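Side-chain contacts in N-deoxyribosyltransferase (Bacillus psychrosaccharolyticus, PDB 6EVS), which catalyses the transfer of 2'-deoxyribose from one nucleobase to another, and serves as a biocatalyst for making modified nucleosides: residues 22-25 / 26-30; 126-129 / 130-133; 47-50 / 51-55; 9-12 / 13-17; 106-109 / 110-114. All coordinates share one frame; numbering follows the deposited sequence.

Contact 1 of 5, residues 22-25 / 26-30; sequences AEQV and LRDLG
Val-25 and Leu-29, one helical turn apart, lie side by side and point the same way, Val-25 CG1 reaching Leu-29 CD1 at 4.2 Å. The valine methyl is turned anti to its own nitrogen (chi1 165°), which puts it beside the carbonyl carbon and leans it toward the next turn. One residue earlier, Gln-24 and Asp-28 cross obliquely, their amide and carboxylate planes only 18° apart, and Asp-28 OD2 rests against Gln-24 CG at 3.3 Å. That carboxylate oxygen, Asp-28 OD2, also sits 3.0 Å from Gln-24 O, an approach of two acceptors and not a bond; Gln-24 OE1 turns instead to Lys-21.

Arg-27 runs out fully extended from CG to NE, passing Glu-23 O and bringing NH1 to 4.1 Å from Glu-23 CB. Glu-23 OE1 is 4.6 Å from Arg-27 NH1 but well out of the guanidinium plane, so this is attraction of charges without a bond. Each finds its partners elsewhere: Glu-23 bonds Ser-35 and Arg-37, Arg-27 bonds Glu-38 and Val-33 O. The backbone bonds run from Leu-26 N to Ala-22 O (2.9 Å) through to Leu-29 N to Val-25 O, until Gly-30 ends the helix in a Schellman motif. The chemistry is thus divided: apolar groups meet on one side, while on another the Glu-23 and Arg-27 charges probably steady each other at a distance as their bonds tie the helix to residues 33-38.

Contact 2 of 5, residues 126-129 / 130-133; sequences NYDF and ATLP
Asp-128 OD1 is gripped by two backbone donors of the turn that follows, Ala-130 N at 3.1 Å and Thr-131 N at 3.3 Å. Both bonds are weak, the first bent to 125° at the hydrogen, the second nearly straight at 160°. With CG anti to the aspartate nitrogen (chi1 -166°), the carboxylate is carried forward over the turn in the manner of an Asx turn, and its CG also comes up against Thr-131 OG1. The backbone closes the same loop from Leu-132 N to Asp-128 O at 2.9 Å. Pro-133 CD lies 3.2 Å from Asp-128 O.

The shortest bond belongs to Tyr-127, whose OH gives its proton to Pro-133 O at 2.6 Å. The acceptor stands at the edge of the phenol ring, near its plane, and the hydroxyl is tilted only modestly from the carbonyl plane. The ring and the proline come from opposite directions, and Tyr-127 CZ lies 3.7 Å from Pro-133 CD, so apolar packing accompanies the bond and the phenol is held at its outer end. Leu-132 CG adds a further touch on the hydroxyl. At the other end, Tyr-127 CD2 stands over one face of the Phe-129 ring, offset toward its rim.

The segment follows helix 121-126. Tyr-127 meets Phe-118 edge-to-face, Phe-129 packs on Met-97 of strand 96-99 and Ile-68 of strand 68-72, and Thr-131 O bonds His-62 of the second subunit.

Contact 3 of 5, residues 47-50 / 51-55; sequences GSFE and WRTFV
Phe-49 swings its CG anti to the backbone nitrogen (chi1 -174°), which lays its ring along the first helical turn toward Arg-52 and Thr-53, while Ser-48, with chi1 65°, folds its hydroxyl back to the helix start. There Ser-48 OG accepts from Trp-51 N at 3.0 Å, the N-cap bond, and it is bonded in addition to Glu-45 O. Thr-53 OG1 stands over one face of the Phe-49 ring, 3.3 Å from CE2 and offset toward the rim. Thr-53 OG1 donates to Phe-49 O at 2.7 Å, and Thr-53 N bonds the same oxygen at 2.9 Å from the opposite face of its carbonyl plane. Two donors of one residue thus fix that oxygen.

The guanidinium of Arg-52 has Phe-49 CE1 over one face, 3.4 Å from NE, its plane 37° from that of the ring. Its charge is answered beyond the segment by Asp-112 of the fourth subunit. At Trp-51, Gly-47 N comes to 3.4 Å from Trp-51 CE3, and Val-55 CG2 lies over a face of the indole, offset toward the rim, while NE1 bonds Gln-40 O. Further along, the extended Glu-50 lays CG against Phe-54 CE2 at 3.4 Å.

This is the first turn of helix 49-65, which follows the loop carrying Gln-40 and Val-44. Outside the chain, Phe-49 meets Phe-54 of the third subunit, and Phe-54 meets Phe-49 of that subunit; Leu-108 of the fourth subunit, on its helix 108-111, packs on Trp-51, Arg-52 and Val-55.

Contact 4 of 5, residues 9-12 / 13-17; sequences PFFN and EEQLK
Asn-12 OD1 takes two backbone N-H groups at the start of helix 13-28. Gln-15 N reaches Asn-12 OD1 at 3.0 Å and almost straight, 173° at the hydrogen; Glu-14 N, also 3.0 Å from Asn-12 OD1, makes a bent and weak bond. A first torsion of 63° sets CG between the nitrogen and carbonyl carbon of Asn-12, folding the amide over the opening turn. The residue's own carbonyl oxygen, Asn-12 O, accepts from Leu-16 N at 3.0 Å, the donor approaching nearly in line with the C=O bond. Asn-12 thus satisfies Gln-15 N and Leu-16 N well and Glu-14 N only weakly.

Gln-15 runs back toward residues 9-12, extended beyond CG, and its side chain crosses that of Asn-12 at about a right angle; Gln-15 CG lies 3.3 Å from Asn-12 OD1. The end of the glutamine is lodged among Pro-9, Phe-11 and Asn-12. Beside it Leu-16 CD2 packs on Phe-10 CB at 3.9 Å, and Phe-11 CE1 stands over the centre of the Phe-10 ring.

Here the loop after strand 3-7 turns into the helix of the beta-alpha-beta unit that ends in strand 32-34, with asparagine as a classical side-chain N-cap.

Contact 5 of 5, residues 106-109 / 110-114; sequences INLM and ITDSL
A short capped helix, 108-111, forms the crossover of the beta-alpha-beta unit between strands 96-99 and 116-118, and in this contact its side chains meet those leading into it. Ile-106 and Ile-110 cross at about a right angle and touch through their methyls, CG2 to CG2 at 3.7 Å. Both CG2 branches lie anti to their own nitrogens, and both residues pack on Leu-98 of strand 96-99. Ile-106 CB also meets Thr-111 CG2, at 3.5 Å, that methyl being wedged against the carbonyl oxygens of Ile-106 and Asn-107.

Asn-107 is the N-cap: its OD1 accepts from Met-109 N at 2.8 Å. Its carbonyl serves the helix as well: Asn-107 O takes Thr-111 N at 3.1 Å in the carbonyl plane with a nearly straight 171°, and a weak bond from Ile-110 N. The first torsion of Thr-111, 72°, turns OG1 toward Leu-108 CA and leads the hydroxyl to Arg-52 of the fourth subunit, which also bonds Ile-106 O and packs on Leu-108. The short helix therefore lies in a subunit interface.

At the last turn Asp-112 N bonds Leu-108 O at 3.0 Å, coming from above the carbonyl plane. The carboxylate of Asp-112 has the same Arg-52 of the fourth subunit as its salt-bridge partner. Within the turn the aspartate side chain meets that of Leu-108 at a slant, Asp-112 OD1 lying 3.3 Å from Leu-108 CB.

In the fold
Along the chain the order is contact 4, 1, 3, 5, 2. Contacts 4 and 1 occupy the two ends of helix 13-28, their centres about 17 Å apart, the first its capped start and the second its finish. Contacts 1 and 2 do touch: Leu-26 and Leu-29 pack on Phe-129, so the end of that helix meets the loop after helix 121-126. Contacts 1, 4 and 5 belong to beta-alpha-beta units of the parallel sheet. Contact 3, at the start of helix 49-65, stands away from the chain's centre, about 36 Å between centres from contact 2. Contacts 3 and 5 both reach the fourth subunit, and contacts 2 and 5 the second, tying the fold to the hexamer.

Contact 1 of 5, residues 22-25 / 26-30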
# COMPACT_ATOMS: atom_id res chain seq x y z
N ALA A 22 -20.48 19.96 -10.90
CA ALA A 22 -19.42 19.60 -9.96
C ALA A 22 -18.12 20.34 -10.30
O ALA A 22 -17.45 20.86 -9.40
CB ALA A 22 -19.18 18.09 -9.97
N GLU A 23 -17.75 20.36 -11.58
CA GLU A 23 -16.56 21.09 -12.00
C GLU A 23 -16.65 22.55 -11.58
O GLU A 23 -15.73 23.10 -10.95
CB GLU A 23 -16.37 20.99 -13.51
CG GLU A 23 -16.01 19.60 -14.04
CD GLU A 23 -16.27 19.49 -15.55
OE1 GLU A 23 -16.88 20.44 -16.11
OE2 GLU A 23 -15.85 18.48 -16.17
N GLN A 24 -17.79 23.19 -11.87
CA GLN A 24 -17.97 24.60 -11.56
C GLN A 24 -17.93 24.85 -10.06
O GLN A 24 -17.28 25.80 -9.59
CB GLN A 24 -19.30 25.10 -12.15
CG GLN A 24 -19.82 26.37 -11.47
CD GLN A 24 -21.34 26.45 -11.45
OE1 GLN A 24 -21.96 26.55 -10.39
NE2 GLN A 24 -21.94 26.43 -12.63
N VAL A 25 -18.62 24.03 -9.27
CA VAL A 25 -18.68 24.27 -7.83
C VAL A 25 -17.31 24.08 -7.20
O VAL A 25 -16.83 24.93 -6.44
CB VAL A 25 -19.73 23.35 -7.18
CG1 VAL A 25 -19.54 23.31 -5.66
CG2 VAL A 25 -21.14 23.83 -7.53
N LEU A 26 -16.65 22.96 -7.52
CA LEU A 26 -15.38 22.66 -6.85
C LEU A 26 -14.28 23.61 -7.30
O LEU A 26 -13.41 23.97 -6.50
CB LEU A 26 -14.97 21.21 -7.11
CG LEU A 26 -15.94 20.15 -6.58
CD1 LEU A 26 -15.55 18.75 -7.02
CD2 LEU A 26 -16.03 20.21 -5.05
N ARG A 27 -14.32 24.06 -8.56
CA ARG A 27 -13.29 24.97 -9.06
C ARG A 27 -13.52 26.39 -8.55
O ARG A 27 -12.55 27.11 -8.29
CB ARG A 27 -13.25 24.93 -10.59
CG ARG A 27 -12.57 23.68 -11.14
CD ARG A 27 -12.38 23.71 -12.67
NE ARG A 27 -11.68 22.50 -13.10
CZ ARG A 27 -11.90 21.85 -14.24
NH1 ARG A 27 -12.80 22.30 -15.10
NH2 ARG A 27 -11.19 20.77 -14.53
N ASP A 28 -14.78 26.80 -8.41
CA ASP A 28 -15.05 28.11 -7.84
C ASP A 28 -14.65 28.18 -6.38
O ASP A 28 -14.44 29.28 -5.85
CB ASP A 28 -16.54 28.47 -7.96
CG ASP A 28 -16.96 28.72 -9.40
OD1 ASP A 28 -16.08 29.00 -10.25
OD2 ASP A 28 -18.17 28.65 -9.68
N LEU A 29 -14.56 27.04 -5.71
CA LEU A 29 -14.04 26.99 -4.35
C LEU A 29 -12.52 27.05 -4.30
O LEU A 29 -11.95 27.07 -3.20
CB LEU A 29 -14.55 25.72 -3.65
CG LEU A 29 -16.05 25.71 -3.30
CD1 LEU A 29 -16.51 24.30 -2.96
CD2 LEU A 29 -16.37 26.68 -2.16
N GLY A 30 -11.85 27.11 -5.45
CA GLY A 30 -10.41 27.20 -5.51
C GLY A 30 -9.68 25.88 -5.66
O GLY A 30 -8.44 25.88 -5.68

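Contact 2 of 5, residues 126-129 / 130-133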
# COMPACT_ATOMS: atom_id res chain seq x y z
N ASN A 126 -20.29 24.77 1.64
CA ASN A 126 -19.96 25.12 3.02
C ASN A 126 -19.05 24.11 3.71
O ASN A 126 -18.61 24.37 4.83
CB ASN A 126 -21.25 25.28 3.84
CG ASN A 126 -22.08 26.46 3.38
OD1 ASN A 126 -21.54 27.48 2.94
ND2 ASN A 126 -23.40 26.33 3.47
N TYR A 127 -18.75 22.98 3.07
CA TYR A 127 -17.90 21.96 3.68
C TYR A 127 -16.49 22.49 3.93
O TYR A 127 -15.92 23.19 3.09
CB TYR A 127 -17.85 20.73 2.76
CG TYR A 127 -17.13 19.54 3.34
CD1 TYR A 127 -17.74 18.72 4.29
CD2 TYR A 127 -15.83 19.22 2.94
CE1 TYR A 127 -17.08 17.62 4.82
CE2 TYR A 127 -15.17 18.12 3.45
CZ TYR A 127 -15.79 17.32 4.39
OH TYR A 127 -15.12 16.23 4.90
N ASP A 128 -15.91 22.13 5.08
CA ASP A 128 -14.55 22.54 5.42
C ASP A 128 -13.58 21.51 4.86
O ASP A 128 -13.30 20.49 5.49
CB ASP A 128 -14.40 22.69 6.93
CG ASP A 128 -13.12 23.44 7.31
OD1 ASP A 128 -12.16 23.44 6.52
OD2 ASP A 128 -13.09 24.02 8.42
N PHE A 129 -13.05 21.80 3.67
CA PHE A 129 -12.09 20.90 3.02
C PHE A 129 -10.76 20.85 3.77
O PHE A 129 -10.04 19.84 3.69
CB PHE A 129 -11.83 21.36 1.58
CG PHE A 129 -12.92 21.02 0.62
CD1 PHE A 129 -14.07 21.79 0.55
CD2 PHE A 129 -12.80 19.93 -0.23
CE1 PHE A 129 -15.08 21.48 -0.36
CE2 PHE A 129 -13.79 19.62 -1.14
CZ PHE A 129 -14.94 20.39 -1.20
N ALA A 130 -10.41 21.92 4.49
CA ALA A 130 -9.14 21.95 5.20
C ALA A 130 -9.09 20.91 6.32
O ALA A 130 -8.12 20.15 6.43
CB ALA A 130 -8.90 23.35 5.77
N THR A 131 -10.14 20.86 7.15
CA THR A 131 -10.19 19.94 8.28
C THR A 131 -10.84 18.61 7.95
O THR A 131 -10.65 17.64 8.71
CB THR A 131 -10.94 20.58 9.46
OG1 THR A 131 -12.25 20.95 9.04
CG2 THR A 131 -10.20 21.81 9.96
N LEU A 132 -11.61 18.53 6.87
CA LEU A 132 -12.21 17.29 6.40
C LEU A 132 -13.04 16.59 7.48
O LEU A 132 -12.78 15.45 7.84
CB LEU A 132 -11.12 16.37 5.87
CG LEU A 132 -11.46 15.20 4.95
CD1 LEU A 132 -11.29 15.62 3.49
CD2 LEU A 132 -10.59 13.99 5.26
N PRO A 133 -14.07 17.25 8.00
CA PRO A 133 -14.89 16.61 9.03
C PRO A 133 -15.67 15.44 8.43
O PRO A 133 -15.95 15.39 7.23
CB PRO A 133 -15.81 17.73 9.51
CG PRO A 133 -15.90 18.66 8.37
CD PRO A 133 -14.59 18.59 7.65

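Contact 3 of 5, residues 47-50 / 51-55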
# COMPACT_ATOMS: atom_id res chain seq x y z
N GLY A 47 -10.53 4.62 -29.06
CA GLY A 47 -10.77 3.20 -28.94
C GLY A 47 -9.62 2.30 -29.32
O GLY A 47 -9.74 1.07 -29.17
N SER A 48 -8.51 2.85 -29.80
CA SER A 48 -7.33 2.03 -30.05
C SER A 48 -6.78 1.47 -28.73
O SER A 48 -7.14 1.92 -27.63
CB SER A 48 -6.26 2.86 -30.76
OG SER A 48 -5.82 3.90 -29.90
N PHE A 49 -5.90 0.47 -28.85
CA PHE A 49 -5.20 -0.03 -27.67
C PHE A 49 -4.38 1.08 -27.01
O PHE A 49 -4.35 1.19 -25.78
CB PHE A 49 -4.30 -1.22 -28.01
CG PHE A 49 -3.68 -1.86 -26.81
CD1 PHE A 49 -4.41 -2.76 -26.05
CD2 PHE A 49 -2.40 -1.53 -26.40
CE1 PHE A 49 -3.87 -3.33 -24.92
CE2 PHE A 49 -1.86 -2.10 -25.27
CZ PHE A 49 -2.59 -3.01 -24.53
N GLU A 50 -3.69 1.89 -27.82
CA GLU A 50 -2.96 3.03 -27.27
C GLU A 50 -3.89 3.95 -26.47
O GLU A 50 -3.54 4.40 -25.37
CB GLU A 50 -2.29 3.81 -28.40
CG GLU A 50 -1.38 4.93 -27.93
CD GLU A 50 -0.50 5.46 -29.03
OE1 GLU A 50 -0.68 6.63 -29.46
OE2 GLU A 50 0.40 4.72 -29.49
N TRP A 51 -5.08 4.25 -27.02
CA TRP A 51 -6.01 5.15 -26.35
C TRP A 51 -6.54 4.54 -25.06
O TRP A 51 -6.57 5.21 -24.01
CB TRP A 51 -7.15 5.53 -27.31
CG TRP A 51 -8.19 6.36 -26.65
CD1 TRP A 51 -8.22 7.73 -26.56
CD2 TRP A 51 -9.34 5.89 -25.96
NE1 TRP A 51 -9.32 8.13 -25.84
CE2 TRP A 51 -10.03 7.02 -25.47
CE3 TRP A 51 -9.86 4.61 -25.71
CZ2 TRP A 51 -11.21 6.91 -24.73
CZ3 TRP A 51 -11.04 4.51 -24.98
CH2 TRP A 51 -11.69 5.65 -24.49
N ARG A 52 -6.93 3.26 -25.09
CA ARG A 52 -7.41 2.60 -23.88
C ARG A 52 -6.32 2.58 -22.79
O ARG A 52 -6.61 2.80 -21.61
CB ARG A 52 -7.89 1.18 -24.21
CG ARG A 52 -6.95 0.07 -23.78
CD ARG A 52 -7.42 -1.34 -24.11
NE ARG A 52 -6.72 -2.33 -23.29
CZ ARG A 52 -7.05 -3.62 -23.22
NH1 ARG A 52 -8.08 -4.07 -23.92
NH2 ARG A 52 -6.36 -4.45 -22.44
N THR A 53 -5.07 2.35 -23.19
CA THR A 53 -3.98 2.29 -22.22
C THR A 53 -3.72 3.65 -21.60
O THR A 53 -3.62 3.77 -20.37
CB THR A 53 -2.73 1.75 -22.90
OG1 THR A 53 -3.03 0.50 -23.52
CG2 THR A 53 -1.57 1.58 -21.88
N PHE A 54 -3.59 4.69 -22.44
CA PHE A 54 -3.24 6.00 -21.91
C PHE A 54 -4.35 6.56 -21.03
O PHE A 54 -4.07 7.20 -20.00
CB PHE A 54 -2.93 6.96 -23.05
CG PHE A 54 -1.59 6.73 -23.69
CD1 PHE A 54 -0.59 6.05 -23.00
CD2 PHE A 54 -1.33 7.17 -24.97
CE1 PHE A 54 0.66 5.82 -23.59
CE2 PHE A 54 -0.09 6.95 -25.56
CZ PHE A 54 0.91 6.28 -24.86
N VAL A 55 -5.61 6.35 -21.41
CA VAL A 55 -6.71 6.87 -20.60
C VAL A 55 -6.71 6.20 -19.24
O VAL A 55 -6.81 6.86 -18.19
CB VAL A 55 -8.05 6.69 -21.33
CG1 VAL A 55 -9.20 6.86 -20.34
CG2 VAL A 55 -8.17 7.68 -22.49

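Contact 4 of 5, residues 9-12 / 13-17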
# COMPACT_ATOMS: atom_id res chain seq x y z
N PRO A 9 -19.67 9.09 -14.32
CA PRO A 9 -19.91 8.89 -15.75
C PRO A 9 -20.15 10.23 -16.43
O PRO A 9 -20.43 11.24 -15.78
CB PRO A 9 -21.18 8.02 -15.79
CG PRO A 9 -21.90 8.33 -14.50
CD PRO A 9 -20.76 8.55 -13.49
N PHE A 10 -20.02 10.24 -17.76
CA PHE A 10 -20.21 11.47 -18.53
C PHE A 10 -20.68 11.12 -19.94
O PHE A 10 -20.21 11.69 -20.93
CB PHE A 10 -18.94 12.33 -18.57
CG PHE A 10 -17.68 11.57 -18.90
CD1 PHE A 10 -17.21 11.53 -20.21
CD2 PHE A 10 -16.96 10.92 -17.91
CE1 PHE A 10 -16.05 10.84 -20.53
CE2 PHE A 10 -15.80 10.23 -18.21
CZ PHE A 10 -15.34 10.19 -19.53
N PHE A 11 -21.63 10.19 -20.03
CA PHE A 11 -21.93 9.53 -21.28
C PHE A 11 -23.27 9.91 -21.87
O PHE A 11 -23.53 9.56 -23.03
CB PHE A 11 -21.87 8.00 -21.10
CG PHE A 11 -20.66 7.55 -20.34
CD1 PHE A 11 -19.42 8.11 -20.60
CD2 PHE A 11 -20.77 6.60 -19.34
CE1 PHE A 11 -18.29 7.72 -19.87
CE2 PHE A 11 -19.64 6.20 -18.62
CZ PHE A 11 -18.41 6.77 -18.89
N ASN A 12 -24.13 10.60 -21.11
CA ASN A 12 -25.37 11.14 -21.66
C ASN A 12 -25.57 12.53 -21.08
O ASN A 12 -24.81 12.98 -20.22
CB ASN A 12 -26.57 10.21 -21.40
CG ASN A 12 -26.87 10.04 -19.90
OD1 ASN A 12 -26.95 11.01 -19.16
ND2 ASN A 12 -27.05 8.80 -19.47
N GLU A 13 -26.62 13.21 -21.53
CA GLU A 13 -26.82 14.62 -21.19
C GLU A 13 -26.97 14.84 -19.70
O GLU A 13 -26.52 15.86 -19.18
CB GLU A 13 -28.05 15.15 -21.90
CG GLU A 13 -27.88 15.39 -23.35
CD GLU A 13 -29.05 16.17 -23.89
OE1 GLU A 13 -30.09 15.54 -24.17
OE2 GLU A 13 -28.94 17.41 -23.98
N GLU A 14 -27.65 13.92 -19.01
CA GLU A 14 -27.91 14.09 -17.59
C GLU A 14 -26.63 13.93 -16.77
O GLU A 14 -26.33 14.75 -15.90
CB GLU A 14 -28.98 13.10 -17.13
CG GLU A 14 -29.53 13.35 -15.74
CD GLU A 14 -30.18 14.71 -15.63
OE1 GLU A 14 -29.98 15.40 -14.60
OE2 GLU A 14 -30.91 15.09 -16.57
N GLN A 15 -25.86 12.88 -17.05
CA GLN A 15 -24.59 12.71 -16.37
C GLN A 15 -23.68 13.90 -16.64
O GLN A 15 -23.02 14.42 -15.73
CB GLN A 15 -23.94 11.40 -16.79
CG GLN A 15 -24.88 10.20 -16.76
CD GLN A 15 -24.27 8.94 -17.35
OE1 GLN A 15 -24.71 7.82 -17.06
NE2 GLN A 15 -23.25 9.12 -18.17
N LEU A 16 -23.65 14.38 -17.88
CA LEU A 16 -22.82 15.54 -18.21
C LEU A 16 -23.26 16.78 -17.45
O LEU A 16 -22.41 17.59 -17.05
CB LEU A 16 -22.88 15.81 -19.71
CG LEU A 16 -22.07 14.87 -20.57
CD1 LEU A 16 -22.59 14.95 -22.00
CD2 LEU A 16 -20.60 15.25 -20.52
N LYS A 17 -24.57 16.96 -17.25
CA LYS A 17 -25.03 18.09 -16.47
C LYS A 17 -24.44 18.07 -15.06
O LYS A 17 -23.89 19.07 -14.59
CB LYS A 17 -26.56 18.10 -16.41
CG LYS A 17 -27.14 18.95 -15.29
CD LYS A 17 -28.67 18.97 -15.35
CE LYS A 17 -29.14 19.18 -16.78
NZ LYS A 17 -30.57 18.78 -16.97

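Contact 5 of 5, residues 106-109 / 110-114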
# COMPACT_ATOMS: atom_id res chain seq x y z
N ILE A 106 -27.84 3.39 -1.62
CA ILE A 106 -26.56 3.11 -2.26
C ILE A 106 -25.96 1.84 -1.66
O ILE A 106 -26.13 1.56 -0.47
CB ILE A 106 -25.62 4.33 -2.10
CG1 ILE A 106 -26.23 5.55 -2.79
CG2 ILE A 106 -24.21 4.03 -2.63
CD1 ILE A 106 -25.50 6.85 -2.53
N ASN A 107 -25.28 1.07 -2.51
CA ASN A 107 -24.60 -0.16 -2.10
C ASN A 107 -23.75 0.09 -0.86
O ASN A 107 -23.11 1.13 -0.75
CB ASN A 107 -23.72 -0.67 -3.24
CG ASN A 107 -23.13 -2.04 -2.97
OD1 ASN A 107 -22.15 -2.17 -2.23
ND2 ASN A 107 -23.72 -3.08 -3.56
N LEU A 108 -23.75 -0.87 0.08
CA LEU A 108 -23.04 -0.67 1.34
C LEU A 108 -21.52 -0.70 1.18
O LEU A 108 -20.80 -0.21 2.07
CB LEU A 108 -23.47 -1.69 2.40
CG LEU A 108 -23.23 -3.20 2.29
CD1 LEU A 108 -21.83 -3.58 2.79
CD2 LEU A 108 -24.30 -3.94 3.10
N MET A 109 -20.99 -1.28 0.11
CA MET A 109 -19.53 -1.16 -0.05
C MET A 109 -19.14 0.29 -0.29
O MET A 109 -18.10 0.74 0.20
CB MET A 109 -19.02 -2.06 -1.18
CG MET A 109 -19.37 -3.55 -0.99
SD MET A 109 -18.80 -4.24 0.59
CE MET A 109 -17.02 -4.13 0.36
N ILE A 110 -20.00 1.06 -0.96
CA ILE A 110 -19.72 2.47 -1.21
C ILE A 110 -20.05 3.32 0.01
O ILE A 110 -19.23 4.14 0.45
CB ILE A 110 -20.50 2.94 -2.46
CG1 ILE A 110 -19.89 2.30 -3.72
CG2 ILE A 110 -20.50 4.46 -2.54
CD1 ILE A 110 -20.61 2.68 -4.99
N THR A 111 -21.24 3.14 0.60
CA THR A 111 -21.62 3.98 1.74
C THR A 111 -20.70 3.76 2.94
O THR A 111 -20.49 4.69 3.73
CB THR A 111 -23.06 3.72 2.16
OG1 THR A 111 -23.16 2.43 2.78
CG2 THR A 111 -23.97 3.76 0.95
N ASP A 112 -20.18 2.55 3.12
CA ASP A 112 -19.29 2.29 4.26
C ASP A 112 -17.84 2.69 3.99
O ASP A 112 -17.00 2.54 4.88
CB ASP A 112 -19.36 0.81 4.64
CG ASP A 112 -20.69 0.43 5.29
OD1 ASP A 112 -21.62 -0.03 4.59
OD2 ASP A 112 -20.80 0.62 6.52
N SER A 113 -17.55 3.18 2.78
CA SER A 113 -16.22 3.60 2.35
C SER A 113 -16.08 5.10 2.20
O SER A 113 -15.00 5.56 1.82
CB SER A 113 -15.87 3.01 0.97
OG SER A 113 -16.22 1.67 0.83
N LEU A 114 -17.16 5.86 2.34
CA LEU A 114 -17.09 7.27 2.03
C LEU A 114 -16.76 8.02 3.31
O LEU A 114 -17.00 7.53 4.42
CB LEU A 114 -18.40 7.78 1.42
CG LEU A 114 -19.72 7.76 2.17
CD1 LEU A 114 -19.86 8.99 3.07
CD2 LEU A 114 -20.89 7.68 1.16